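Local coordinates for protein type-iv like pilin ttha1219 (Thermus thermophilus, PDB 5G23) that probably acts as a type IV pilin-like or pseudopilin-like subunit at the cell envelope, with a likely role in natural competence and DNA uptake, at residues G43-E48 with D138-E143; D47-T52 with L178-S183; L72-S77 with D81-W86; G85-E90 with E94-E99; Q158-N163 with P171-L176. One frame throughout, in Å; residues are numbered along the deposited sequence.

Contacts 1 and 2 lie side by side, centres 7 Å apart, where helix 44-61 rests on the sheet that holds neighbouring strands 141-151 and 173-184; Glu143 N to Leu181 O, 2.8 Å, probably joins them. Contacts 3 and 4 follow one another on strand 82-88 in the other sheet, with centres 18 Å apart. Contact 5 joins the two sheets: its segment 158-163 pairs with strand 69-75 of contact 3, as in the probable bond Leu74 N to Gln160 O, 2.8 Å, whereas 171-176 leads into the strand used by contact 2. Contacts 1 and 5 lie on opposite sides of the chain's centre, about 29 Å apart between centres.

Contact 1 of 5, residues G43-E48 with D138-E143; sequences GRLADE and DEVQVE
The first turn of the pilin helix 44-61 meets the loop that leads into strand 141-151, with Leu45 and Glu48 on the helix facing Val140. The two methyls of Val140 share the work. CG1 lies 4.2 Å from Leu45 CD1, a contact at the outer limit of apolar packing, while CG2 lies 3.8 Å from Glu48 OE1, so a carboxylate oxygen and a methyl pass each other with no polar bond between them. Glu48 reaches this place because its CG stands opposite the backbone N (chi1 -161°) and the chain beyond is extended; its carboxylate end runs alongside Val140, the two side chains pointing opposite ways.

Val140 is itself held by an Asx turn. Its N donates to Asp138 OD1 over 2.8 Å, on the lone pair that faces away from the other carboxylate oxygen. One residue on, Gln141 NE2 gives a nearly straight bond to Asp138 O, 3.1 Å with 172° at the hydrogen; the acceptor lies in the plane of the Gln141 amide, and the N-H meets a lone pair of Asp138 O in its carbonyl plane.

Arg44 and Glu139 carry opposite charges, yet within the chain Arg44 NH1 and Glu139 OE2 stay 4.5 Å apart, the oxygen well out of the guanidinium plane, so only charge acts between them. Each instead forms salt bridges to the second subunit: Arg44 to Glu139 and Glu48 of the second subunit, Glu139 to Arg44 of the second subunit. Around this corner, Leu45 also packs on Leu221 and Ala223 of strand 221-230, Val140 touches Val184 of strand 173-184, and Glu48 leans on Leu135 of a loop.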
# COMPACT_ATOMS: atom_id res chain seq x y z
N GLY B 43 1.28 -16.25 7.93
CA GLY B 43 0.92 -17.01 6.73
C GLY B 43 1.12 -16.04 5.58
O GLY B 43 0.88 -14.82 5.71
N ARG B 44 1.50 -16.60 4.44
CA ARG B 44 1.70 -15.85 3.25
C ARG B 44 0.45 -15.07 2.77
O ARG B 44 0.52 -13.88 2.45
CB ARG B 44 2.22 -16.79 2.15
CG ARG B 44 2.50 -16.12 0.85
CD ARG B 44 3.00 -17.10 -0.20
NE ARG B 44 3.16 -16.46 -1.48
CZ ARG B 44 3.34 -17.09 -2.62
NH1 ARG B 44 3.44 -18.40 -2.61
NH2 ARG B 44 3.50 -16.44 -3.75
N LEU B 45 -0.69 -15.74 2.78
CA LEU B 45 -1.94 -15.10 2.35
C LEU B 45 -2.39 -14.02 3.34
O LEU B 45 -2.76 -12.91 2.91
CB LEU B 45 -3.02 -16.18 2.15
CG LEU B 45 -4.32 -15.64 1.64
CD1 LEU B 45 -4.14 -14.94 0.31
CD2 LEU B 45 -5.32 -16.80 1.46
N ALA B 46 -2.31 -14.30 4.65
CA ALA B 46 -2.58 -13.29 5.65
C ALA B 46 -1.70 -12.03 5.44
O ALA B 46 -2.20 -10.91 5.53
CB ALA B 46 -2.36 -13.80 7.07
N ASP B 47 -0.43 -12.23 5.12
CA ASP B 47 0.50 -11.08 4.91
C ASP B 47 0.10 -10.31 3.69
O ASP B 47 0.14 -9.05 3.65
CB ASP B 47 1.96 -11.54 4.79
CG ASP B 47 2.54 -12.00 6.09
OD1 ASP B 47 1.95 -11.76 7.20
OD2 ASP B 47 3.62 -12.62 6.02
N GLU B 48 -0.42 -11.02 2.69
CA GLU B 48 -0.87 -10.30 1.49
C GLU B 48 -2.15 -9.50 1.74
O GLU B 48 -2.37 -8.46 1.13
CB GLU B 48 -1.18 -11.23 0.36
CG GLU B 48 -1.20 -10.54 -0.97
CD GLU B 48 -1.34 -11.52 -2.14
OE1 GLU B 48 -1.50 -12.78 -1.95
OE2 GLU B 48 -1.23 -11.01 -3.29
N ASP B 138 -6.18 -15.20 -9.90
CA ASP B 138 -5.30 -16.27 -10.32
C ASP B 138 -5.28 -17.40 -9.29
O ASP B 138 -6.32 -17.91 -8.89
CB ASP B 138 -3.87 -15.66 -10.56
CG ASP B 138 -3.27 -14.77 -9.31
OD1 ASP B 138 -3.49 -14.96 -8.08
OD2 ASP B 138 -2.50 -13.80 -9.58
N GLU B 139 -4.11 -17.76 -8.85
CA GLU B 139 -3.92 -18.70 -7.78
C GLU B 139 -4.75 -18.18 -6.59
O GLU B 139 -5.43 -18.96 -5.90
CB GLU B 139 -2.37 -18.80 -7.52
CG GLU B 139 -1.90 -19.73 -6.42
CD GLU B 139 -0.37 -19.72 -6.22
OE1 GLU B 139 0.36 -19.39 -7.18
OE2 GLU B 139 0.12 -20.08 -5.10
N VAL B 140 -4.66 -16.87 -6.32
CA VAL B 140 -5.44 -16.25 -5.23
C VAL B 140 -6.78 -15.90 -5.78
O VAL B 140 -6.87 -15.24 -6.79
CB VAL B 140 -4.77 -14.99 -4.64
CG1 VAL B 140 -5.64 -14.34 -3.61
CG2 VAL B 140 -3.37 -15.29 -4.09
N GLN B 141 -7.83 -16.30 -5.09
CA GLN B 141 -9.20 -15.90 -5.43
C GLN B 141 -9.76 -15.09 -4.33
O GLN B 141 -9.79 -15.53 -3.15
CB GLN B 141 -10.08 -17.14 -5.63
CG GLN B 141 -9.71 -17.89 -6.91
CD GLN B 141 -10.15 -17.15 -8.13
OE1 GLN B 141 -11.33 -16.75 -8.27
NE2 GLN B 141 -9.23 -16.94 -9.05
N VAL B 142 -10.22 -13.89 -4.66
CA VAL B 142 -10.93 -13.03 -3.71
C VAL B 142 -12.39 -13.48 -3.76
O VAL B 142 -13.04 -13.26 -4.75
CB VAL B 142 -10.71 -11.51 -4.03
CG1 VAL B 142 -11.51 -10.64 -3.08
CG2 VAL B 142 -9.23 -11.18 -3.88
N GLU B 143 -12.86 -14.10 -2.67
CA GLU B 143 -14.20 -14.71 -2.61
C GLU B 143 -15.24 -13.73 -2.03
O GLU B 143 -16.44 -13.93 -2.22
CB GLU B 143 -14.18 -15.95 -1.78
CG GLU B 143 -13.31 -16.99 -2.50
CD GLU B 143 -13.18 -18.29 -1.77
OE1 GLU B 143 -13.59 -18.41 -0.59
OE2 GLU B 143 -12.59 -19.17 -2.38

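Contact 2 of 5, residues D47-T52 with L178-S183; sequences DELSLT and LYLLAS
The carbonyl O of Glu48 is gripped twice by Thr52, the residue whose methyl meets Leu180 across the contact. Thr52 OG1 donates to it over 2.9 Å, tilted 26° from the carbonyl plane, and the helical bond from Thr52 N to the same Glu48 O, 3.1 Å long, arrives from the other face of that plane. The hydroxyl is thus turned back onto its own helix, which fixes the rotation of the side chain. With OG1 beside the backbone N (chi1 -61°), CG2 stands opposite that N and faces the strand, where it approaches Leu180 CD1 to 3.6 Å, the two side chains meeting at about a right angle.

One turn back, Leu49 supplies the larger share of the helix side, through its CD2 methyl. This CD2 sits 4.1 Å from Leu180 CB and 4.2 Å from Ala182 CB, bridging two residues that lie on the same face of strand 178-183, with Leu181 between them directed away. Leu180 is therefore touched at its root by Leu49 and at its end by Thr52, and every touching residue is buried.

The short segments run roughly antiparallel, 149° between their directions, and their axes approach to 10.1 Å, a spacing filled by aliphatic side chains. Leu135 packs against both Leu49 and Thr52, Trp227 and Phe145 flank Leu180, and Thr52 also touches Leu51 of the second subunit. An N-terminal helix packed through apolar side chains on an antiparallel sheet is the arrangement found in type IV pilins and pseudopilins, consistent with this protein's family.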
# COMPACT_ATOMS: atom_id res chain seq x y z
N ASP B 47 -0.43 -12.23 5.12
CA ASP B 47 0.50 -11.08 4.91
C ASP B 47 0.10 -10.31 3.69
O ASP B 47 0.14 -9.05 3.65
CB ASP B 47 1.96 -11.54 4.79
CG ASP B 47 2.54 -12.00 6.09
OD1 ASP B 47 1.95 -11.76 7.20
OD2 ASP B 47 3.62 -12.62 6.02
N GLU B 48 -0.42 -11.02 2.69
CA GLU B 48 -0.87 -10.30 1.49
C GLU B 48 -2.15 -9.50 1.74
O GLU B 48 -2.37 -8.46 1.13
CB GLU B 48 -1.18 -11.23 0.36
CG GLU B 48 -1.20 -10.54 -0.97
CD GLU B 48 -1.34 -11.52 -2.14
OE1 GLU B 48 -1.50 -12.78 -1.95
OE2 GLU B 48 -1.23 -11.01 -3.29
N LEU B 49 -3.05 -10.07 2.50
CA LEU B 49 -4.27 -9.36 2.90
C LEU B 49 -3.89 -8.12 3.75
O LEU B 49 -4.56 -7.05 3.61
CB LEU B 49 -5.23 -10.23 3.67
CG LEU B 49 -5.87 -11.37 2.89
CD1 LEU B 49 -6.76 -12.19 3.76
CD2 LEU B 49 -6.68 -10.88 1.68
N SER B 50 -2.90 -8.24 4.62
CA SER B 50 -2.45 -7.07 5.43
C SER B 50 -1.87 -5.94 4.53
O SER B 50 -2.20 -4.81 4.75
CB SER B 50 -1.43 -7.45 6.49
OG SER B 50 -2.15 -8.32 7.40
N LEU B 51 -1.10 -6.30 3.50
CA LEU B 51 -0.61 -5.33 2.56
C LEU B 51 -1.80 -4.63 1.88
O LEU B 51 -1.79 -3.41 1.68
CB LEU B 51 0.30 -6.00 1.53
CG LEU B 51 1.70 -6.39 2.00
CD1 LEU B 51 2.36 -7.25 0.95
CD2 LEU B 51 2.54 -5.16 2.23
N THR B 52 -2.79 -5.43 1.47
CA THR B 52 -3.93 -4.93 0.73
C THR B 52 -4.70 -3.97 1.59
O THR B 52 -5.08 -2.86 1.18
CB THR B 52 -4.85 -6.12 0.27
OG1 THR B 52 -4.11 -6.97 -0.58
CG2 THR B 52 -6.04 -5.65 -0.50
N LEU B 178 -14.07 -2.61 6.11
CA LEU B 178 -13.76 -3.36 4.93
C LEU B 178 -13.41 -4.81 5.29
O LEU B 178 -12.77 -5.06 6.33
CB LEU B 178 -12.62 -2.71 4.18
CG LEU B 178 -13.03 -1.34 3.67
CD1 LEU B 178 -12.49 -0.33 4.64
CD2 LEU B 178 -12.47 -1.09 2.32
N TYR B 179 -13.90 -5.74 4.47
CA TYR B 179 -13.68 -7.17 4.68
C TYR B 179 -13.26 -7.83 3.38
O TYR B 179 -13.86 -7.62 2.36
CB TYR B 179 -14.97 -7.83 5.20
CG TYR B 179 -14.88 -9.32 5.30
CD1 TYR B 179 -14.36 -9.94 6.42
CD2 TYR B 179 -15.33 -10.14 4.24
CE1 TYR B 179 -14.25 -11.31 6.51
CE2 TYR B 179 -15.25 -11.53 4.31
CZ TYR B 179 -14.74 -12.11 5.47
OH TYR B 179 -14.61 -13.42 5.53
N LEU B 180 -12.20 -8.67 3.47
CA LEU B 180 -11.79 -9.51 2.40
C LEU B 180 -11.70 -10.97 2.87
O LEU B 180 -11.25 -11.26 4.02
CB LEU B 180 -10.40 -9.08 1.90
CG LEU B 180 -10.32 -7.80 1.09
CD1 LEU B 180 -8.87 -7.35 0.96
CD2 LEU B 180 -10.94 -8.09 -0.28
N LEU B 181 -12.21 -11.87 2.03
CA LEU B 181 -11.99 -13.32 2.16
C LEU B 181 -11.29 -13.76 0.89
O LEU B 181 -11.73 -13.44 -0.21
CB LEU B 181 -13.29 -14.04 2.32
CG LEU B 181 -13.24 -15.53 2.37
CD1 LEU B 181 -12.58 -16.05 3.61
CD2 LEU B 181 -14.65 -16.12 2.26
N ALA B 182 -10.21 -14.51 1.04
CA ALA B 182 -9.48 -15.02 -0.09
C ALA B 182 -9.10 -16.46 0.17
O ALA B 182 -9.01 -16.92 1.31
CB ALA B 182 -8.24 -14.20 -0.40
N SER B 183 -8.85 -17.16 -0.93
CA SER B 183 -8.38 -18.56 -0.88
C SER B 183 -7.27 -18.81 -1.84
O SER B 183 -7.14 -18.16 -2.89
CB SER B 183 -9.54 -19.54 -1.19
OG SER B 183 -9.94 -19.49 -2.57

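Contact 3 of 5, residues L72-S77 with D81-W86; sequences LVLSPS and DGVQGW
Val83 has CG1 between its backbone N and carbonyl carbon (chi1 52°), which leaves CG2 opposite the backbone N, on the side of the Leu72 and Leu74 side chains: this methyl meets Leu74 CD2 at 3.5 Å and Leu72 CD1 at 3.9 Å. Leu74 lies alongside Val83 and points the same way, whereas Leu72 crosses it at a slant. On this face Leu74 goes on to touch Val147 and Tyr149 of strand 141-151, so the cluster continues into the other sheet.

The two strands form a beta hairpin in antiparallel register, with Val73/Gln84 and Ser75/Gly82 as hydrogen-bonded pairs and Leu72/Gly85 and Leu74/Val83 as non-hydrogen-bonded ones. Val73 N to Gln84 O spans 2.8 Å, and the return bond from Gln84 N to Val73 O is nearly straight, 175° at the hydrogen.

On the opposite face of the hairpin, the Val73 and Gln84 side chains run side by side. One water ties this face together: it donates to Val73 O, accepts from Gln84 NE2 and bonds Ser75 OG. Farther along, Trp86 presents the edge of its ring, CZ3 lying 4.0 Å from Val73 CG2, while its NE1 bonds Cys126 O.

Where the strands meet the turn, Asp81 OD1 takes the N-H of Ser77 over 3.0 Å, from 40° above the carboxylate plane. That oxygen also pairs with Arg157, and Asp81 OD2 accepts from Val147 N.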
# COMPACT_ATOMS: atom_id res chain seq x y z
N LEU B 72 -18.14 10.33 -1.61
CA LEU B 72 -18.11 8.90 -1.46
C LEU B 72 -19.36 8.31 -2.07
O LEU B 72 -20.49 8.84 -1.87
CB LEU B 72 -18.02 8.53 0.02
CG LEU B 72 -17.87 7.05 0.34
CD1 LEU B 72 -16.46 6.61 0.12
CD2 LEU B 72 -18.29 6.76 1.79
N VAL B 73 -19.18 7.21 -2.77
CA VAL B 73 -20.31 6.38 -3.19
C VAL B 73 -20.01 4.95 -2.87
O VAL B 73 -19.00 4.39 -3.30
CB VAL B 73 -20.60 6.49 -4.70
CG1 VAL B 73 -21.74 5.59 -5.10
CG2 VAL B 73 -21.00 7.90 -5.09
N LEU B 74 -20.92 4.33 -2.11
CA LEU B 74 -20.85 2.91 -1.77
C LEU B 74 -21.90 2.14 -2.54
O LEU B 74 -23.05 2.57 -2.54
CB LEU B 74 -21.07 2.68 -0.29
CG LEU B 74 -20.05 3.40 0.55
CD1 LEU B 74 -20.42 3.28 2.04
CD2 LEU B 74 -18.66 2.86 0.36
N SER B 75 -21.48 1.04 -3.19
CA SER B 75 -22.35 0.20 -4.07
C SER B 75 -22.26 -1.27 -3.70
O SER B 75 -21.59 -2.02 -4.36
CB SER B 75 -21.87 0.33 -5.54
OG SER B 75 -21.98 1.70 -5.88
N PRO B 76 -22.85 -1.65 -2.57
CA PRO B 76 -22.80 -3.04 -2.17
C PRO B 76 -23.63 -3.89 -3.08
O PRO B 76 -24.62 -3.43 -3.69
CB PRO B 76 -23.39 -3.07 -0.75
CG PRO B 76 -24.24 -1.82 -0.70
CD PRO B 76 -23.64 -0.81 -1.64
N SER B 77 -23.20 -5.12 -3.24
CA SER B 77 -23.95 -6.07 -4.07
C SER B 77 -23.59 -7.49 -3.67
O SER B 77 -22.52 -7.73 -3.07
CB SER B 77 -23.63 -5.81 -5.54
OG SER B 77 -22.50 -6.58 -6.00
N ASP B 81 -18.69 -5.63 -3.29
CA ASP B 81 -19.00 -4.27 -3.13
C ASP B 81 -18.10 -3.40 -3.95
O ASP B 81 -16.99 -3.85 -4.30
CB ASP B 81 -18.96 -3.89 -1.68
CG ASP B 81 -20.03 -4.63 -0.84
OD1 ASP B 81 -20.88 -5.42 -1.42
OD2 ASP B 81 -20.03 -4.44 0.37
N GLY B 82 -18.58 -2.23 -4.27
CA GLY B 82 -17.78 -1.22 -4.94
C GLY B 82 -17.72 0.02 -4.11
O GLY B 82 -18.67 0.32 -3.39
N VAL B 83 -16.58 0.66 -4.10
CA VAL B 83 -16.46 1.91 -3.38
C VAL B 83 -15.75 2.93 -4.27
O VAL B 83 -14.77 2.58 -4.95
CB VAL B 83 -15.82 1.75 -2.00
CG1 VAL B 83 -14.54 1.01 -2.06
CG2 VAL B 83 -15.58 3.12 -1.38
N GLN B 84 -16.32 4.11 -4.35
CA GLN B 84 -15.67 5.26 -5.01
C GLN B 84 -15.57 6.43 -4.05
O GLN B 84 -16.50 6.67 -3.29
CB GLN B 84 -16.37 5.69 -6.28
CG GLN B 84 -16.68 4.59 -7.29
CD GLN B 84 -17.72 5.04 -8.28
OE1 GLN B 84 -17.38 5.70 -9.26
NE2 GLN B 84 -18.99 4.83 -7.97
N GLY B 85 -14.48 7.21 -4.16
CA GLY B 85 -14.25 8.36 -3.36
C GLY B 85 -13.46 9.48 -4.05
O GLY B 85 -12.75 9.24 -5.00
N TRP B 86 -13.66 10.70 -3.59
CA TRP B 86 -12.96 11.87 -4.20
C TRP B 86 -12.37 12.71 -3.07
O TRP B 86 -12.85 12.68 -1.90
CB TRP B 86 -13.93 12.67 -5.06
CG TRP B 86 -14.46 11.95 -6.22
CD1 TRP B 86 -13.98 11.99 -7.49
CD2 TRP B 86 -15.57 11.03 -6.24
NE1 TRP B 86 -14.70 11.13 -8.29
CE2 TRP B 86 -15.69 10.55 -7.55
CE3 TRP B 86 -16.44 10.54 -5.25
CZ2 TRP B 86 -16.65 9.62 -7.91
CZ3 TRP B 86 -17.44 9.67 -5.60
CH2 TRP B 86 -17.52 9.18 -6.95
O HOH W 1 -19.46 3.03 -5.77

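Contact 4 of 5, residues G85-E90 with E94-E99; sequences GWFLCE and EEICGE
A disulfide between Cys89 and Cys97 closes the loop that follows strand 82-88 and ties it back to Cys89, two residues past Phe87. Cys89 SG and Cys97 SG are 2.1 Å apart, and the dihedral about the S-S bond is -66°, a left-handed turn. The CB atoms of Cys89 and Cys97 come to 3.4 Å, closer than unbonded carbons usually sit, as a twist somewhat below a right angle would bring about. Both cysteines hold SG beside their own backbone N, and their side chains face one another.

Phe87 flanks the bridge. Its CG stands between the backbone N and the carbonyl carbon (chi1 54°), which turns the ring's CE2-CZ edge toward the loop. Phe87 CE2 lies 3.7 Å from Cys97 SG, and the sulfur is 5.0 Å from the ring centroid and 82° off the ring normal, so it meets the edge rather than the face. At the same edge, Phe87 CZ is 4.2 Å from Ile96 CG2. Residues 95-97 take helix-like backbone angles but lack a helix's bonding pattern; a bond from Gly98 N to Glu95 O, 3.0 Å, holds their turn.

Arg105 of strand 104-112 lies against Phe87, Cys89 and Ile96, and Glu90 turns to Arg66 and Tyr65. The cross-link should reduce the conformational entropy of the unfolded chain, and so favour the folded loop, and a sulfur near the ring plane, at its edge, is placed to face C-H groups of slight positive charge. An oxidised bridge also fits a domain exposed outside the cytoplasm.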
# COMPACT_ATOMS: atom_id res chain seq x y z
N GLY B 85 -14.48 7.21 -4.16
CA GLY B 85 -14.25 8.36 -3.36
C GLY B 85 -13.46 9.48 -4.05
O GLY B 85 -12.75 9.24 -5.00
N TRP B 86 -13.66 10.70 -3.59
CA TRP B 86 -12.96 11.87 -4.20
C TRP B 86 -12.37 12.71 -3.07
O TRP B 86 -12.85 12.68 -1.90
CB TRP B 86 -13.93 12.67 -5.06
CG TRP B 86 -14.46 11.95 -6.22
CD1 TRP B 86 -13.98 11.99 -7.49
CD2 TRP B 86 -15.57 11.03 -6.24
NE1 TRP B 86 -14.70 11.13 -8.29
CE2 TRP B 86 -15.69 10.55 -7.55
CE3 TRP B 86 -16.44 10.54 -5.25
CZ2 TRP B 86 -16.65 9.62 -7.91
CZ3 TRP B 86 -17.44 9.67 -5.60
CH2 TRP B 86 -17.52 9.18 -6.95
N PHE B 87 -11.33 13.43 -3.38
CA PHE B 87 -10.67 14.34 -2.43
C PHE B 87 -9.89 15.40 -3.19
O PHE B 87 -9.59 15.24 -4.38
CB PHE B 87 -9.73 13.57 -1.50
CG PHE B 87 -8.73 12.72 -2.26
CD1 PHE B 87 -9.06 11.47 -2.74
CD2 PHE B 87 -7.46 13.18 -2.48
CE1 PHE B 87 -8.15 10.68 -3.47
CE2 PHE B 87 -6.51 12.40 -3.16
CZ PHE B 87 -6.87 11.17 -3.68
N LEU B 88 -9.56 16.48 -2.50
CA LEU B 88 -8.76 17.54 -3.03
C LEU B 88 -7.30 17.24 -2.79
O LEU B 88 -6.90 16.85 -1.72
CB LEU B 88 -9.07 18.86 -2.34
CG LEU B 88 -8.37 20.07 -2.98
CD1 LEU B 88 -8.96 20.39 -4.32
CD2 LEU B 88 -8.42 21.30 -2.08
N CYS B 89 -6.50 17.39 -3.80
CA CYS B 89 -5.07 17.22 -3.65
C CYS B 89 -4.34 18.45 -3.10
O CYS B 89 -4.48 19.49 -3.66
CB CYS B 89 -4.50 16.84 -5.01
SG CYS B 89 -4.81 15.16 -5.39
N GLU B 90 -3.54 18.27 -2.04
CA GLU B 90 -2.57 19.27 -1.51
C GLU B 90 -1.16 18.75 -1.86
O GLU B 90 -0.84 17.58 -1.58
CB GLU B 90 -2.67 19.40 0.03
CG GLU B 90 -1.75 20.43 0.80
CD GLU B 90 -2.35 20.81 2.21
OE1 GLU B 90 -3.50 20.30 2.43
OE2 GLU B 90 -1.77 21.59 3.09
N GLU B 94 0.38 13.22 -0.94
CA GLU B 94 -0.04 11.95 -1.51
C GLU B 94 0.56 11.81 -2.90
O GLU B 94 0.51 12.74 -3.71
CB GLU B 94 -1.56 11.79 -1.53
CG GLU B 94 -2.20 12.07 -0.10
CD GLU B 94 -2.19 10.86 0.87
OE1 GLU B 94 -2.77 9.80 0.51
OE2 GLU B 94 -1.60 10.94 2.01
N GLU B 95 1.18 10.66 -3.14
CA GLU B 95 1.90 10.42 -4.36
C GLU B 95 1.05 10.67 -5.60
O GLU B 95 1.51 11.29 -6.54
CB GLU B 95 2.37 8.95 -4.40
CG GLU B 95 3.48 8.70 -5.37
CD GLU B 95 3.82 7.24 -5.59
OE1 GLU B 95 3.13 6.37 -4.94
OE2 GLU B 95 4.80 6.99 -6.34
N ILE B 96 -0.17 10.13 -5.61
CA ILE B 96 -1.05 10.21 -6.78
C ILE B 96 -1.42 11.67 -7.10
O ILE B 96 -1.67 11.97 -8.24
CB ILE B 96 -2.35 9.37 -6.59
CG1 ILE B 96 -3.02 9.17 -7.97
CG2 ILE B 96 -3.26 10.04 -5.55
CD1 ILE B 96 -2.39 8.06 -8.80
N CYS B 97 -1.40 12.55 -6.08
CA CYS B 97 -1.62 13.98 -6.24
C CYS B 97 -0.47 14.71 -6.89
O CYS B 97 -0.62 15.84 -7.24
CB CYS B 97 -1.88 14.67 -4.88
SG CYS B 97 -3.47 14.17 -4.19
N GLY B 98 0.69 14.09 -7.01
CA GLY B 98 1.82 14.68 -7.71
C GLY B 98 1.65 15.77 -8.77
O GLY B 98 2.39 16.75 -8.75
N GLU B 99 0.69 15.59 -9.69
CA GLU B 99 0.37 16.58 -10.74
C GLU B 99 -1.05 17.22 -10.60
O GLU B 99 -1.59 17.81 -11.56
CB GLU B 99 0.50 15.93 -12.12
CG GLU B 99 1.73 15.05 -12.34
CD GLU B 99 1.54 14.19 -13.58
OE1 GLU B 99 0.36 13.94 -13.91
OE2 GLU B 99 2.55 13.79 -14.22

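Contact 5 of 5, residues Q158-N163 with P171-L176; sequences QAQAVN and PKVSAL
Val162 and Val173 meet at a junction between two antiparallel sheets: 158-163 belongs to strand 160-165 of one, and 171-176 leads into the strand of the other that runs on to residue 184. The chain passes from the first to the second through the short strand 168-170 and a cis peptide bond before Pro171.

Apolar packing joins the two valines. Val162 CG2 lies 3.7 Å from Val173 CG2, the side chains crossing at a slant. In both valines CG1 stands opposite the backbone N (chi1 178° in Val162, 172° in Val173), so the methyl left beside the N, CG2, is the one that touches its counterpart. The same Val162 CG2 comes only loosely to Pro171 CD, at 4.4 Å, and Val162 continues onto Leu72 of strand 69-75.

The polar Gln160 side chain bends at chi2 and comes toward the Pro171 ring from the opposite direction, but the modelled approach of its amide there is too close to be trusted, and its exact placing is doubtful. Gln160 also leans on Tyr149 of strand 141-151, and Pro171 on Glu151 of that strand.

Carbonyl oxygens rest on carbon, without bonding across the contact. Both segments spend backbone bonds elsewhere, Val162 with Leu72 and Val173 with Leu234. The carbonyl O of Ala161 rests 3.5 Å from Pro171 CD, and in return Pro171 O lies 3.7 Å from Val162 CG1.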
# COMPACT_ATOMS: atom_id res chain seq x y z
N GLN B 158 -25.44 -0.57 2.61
CA GLN B 158 -26.51 -0.23 1.71
C GLN B 158 -25.92 0.79 0.76
O GLN B 158 -24.87 1.39 1.02
CB GLN B 158 -27.71 0.36 2.45
CG GLN B 158 -27.41 1.55 3.32
CD GLN B 158 -28.52 1.91 4.30
OE1 GLN B 158 -28.94 1.07 5.11
NE2 GLN B 158 -29.04 3.10 4.17
N ALA B 159 -26.64 1.03 -0.34
CA ALA B 159 -26.24 2.09 -1.30
C ALA B 159 -26.17 3.37 -0.55
O ALA B 159 -27.12 3.77 0.18
CB ALA B 159 -27.26 2.22 -2.41
N GLN B 160 -25.12 4.10 -0.75
CA GLN B 160 -25.04 5.36 -0.08
C GLN B 160 -24.11 6.30 -0.75
O GLN B 160 -23.03 5.88 -1.14
CB GLN B 160 -24.48 5.01 1.28
CG GLN B 160 -23.76 6.11 2.00
CD GLN B 160 -24.74 6.92 2.83
OE1 GLN B 160 -25.87 7.18 2.39
NE2 GLN B 160 -24.36 7.22 4.05
N ALA B 161 -24.50 7.56 -0.85
CA ALA B 161 -23.62 8.62 -1.34
C ALA B 161 -23.43 9.63 -0.26
O ALA B 161 -24.40 10.01 0.41
CB ALA B 161 -24.14 9.28 -2.61
N VAL B 162 -22.22 10.09 -0.06
CA VAL B 162 -22.00 11.20 0.88
C VAL B 162 -21.68 12.46 0.11
O VAL B 162 -20.78 12.47 -0.74
CB VAL B 162 -20.83 10.94 1.80
CG1 VAL B 162 -20.58 12.11 2.72
CG2 VAL B 162 -21.09 9.68 2.62
N ASN B 163 -22.41 13.53 0.44
CA ASN B 163 -22.19 14.88 -0.12
C ASN B 163 -21.69 15.83 0.97
O ASN B 163 -22.21 15.86 2.09
CB ASN B 163 -23.50 15.39 -0.76
CG ASN B 163 -24.00 14.44 -1.87
OD1 ASN B 163 -25.13 13.90 -1.79
ND2 ASN B 163 -23.14 14.12 -2.84
N PRO B 171 -24.98 11.96 4.46
CA PRO B 171 -25.02 11.83 5.94
C PRO B 171 -23.63 11.93 6.54
O PRO B 171 -22.66 12.01 5.79
CB PRO B 171 -25.54 10.41 6.14
CG PRO B 171 -25.01 9.69 4.95
CD PRO B 171 -25.17 10.66 3.81
N LYS B 172 -23.54 11.86 7.86
CA LYS B 172 -22.27 11.94 8.57
C LYS B 172 -21.70 10.55 8.75
O LYS B 172 -22.17 9.76 9.56
CB LYS B 172 -22.40 12.59 9.97
CG LYS B 172 -22.22 14.09 10.00
CD LYS B 172 -23.53 14.81 9.75
CE LYS B 172 -23.39 16.35 9.84
NZ LYS B 172 -24.36 17.09 8.98
N VAL B 173 -20.66 10.22 8.01
CA VAL B 173 -20.06 8.92 8.06
C VAL B 173 -18.74 9.02 8.81
O VAL B 173 -17.88 9.76 8.45
CB VAL B 173 -19.80 8.35 6.64
CG1 VAL B 173 -18.99 7.07 6.68
CG2 VAL B 173 -21.12 8.10 5.93
N SER B 174 -18.61 8.30 9.88
CA SER B 174 -17.43 8.43 10.72
C SER B 174 -16.34 7.39 10.40
O SER B 174 -15.20 7.59 10.79
CB SER B 174 -17.82 8.47 12.18
OG SER B 174 -18.25 7.25 12.63
N ALA B 175 -16.73 6.27 9.80
CA ALA B 175 -15.78 5.16 9.51
C ALA B 175 -16.31 4.21 8.49
O ALA B 175 -17.52 4.15 8.27
CB ALA B 175 -15.39 4.43 10.77
N LEU B 176 -15.41 3.45 7.87
CA LEU B 176 -15.74 2.36 6.95
C LEU B 176 -15.18 1.08 7.56
O LEU B 176 -14.11 1.12 8.18
CB LEU B 176 -15.14 2.55 5.58
CG LEU B 176 -15.53 3.81 4.83
CD1 LEU B 176 -14.77 3.87 3.52
CD2 LEU B 176 -17.04 3.84 4.56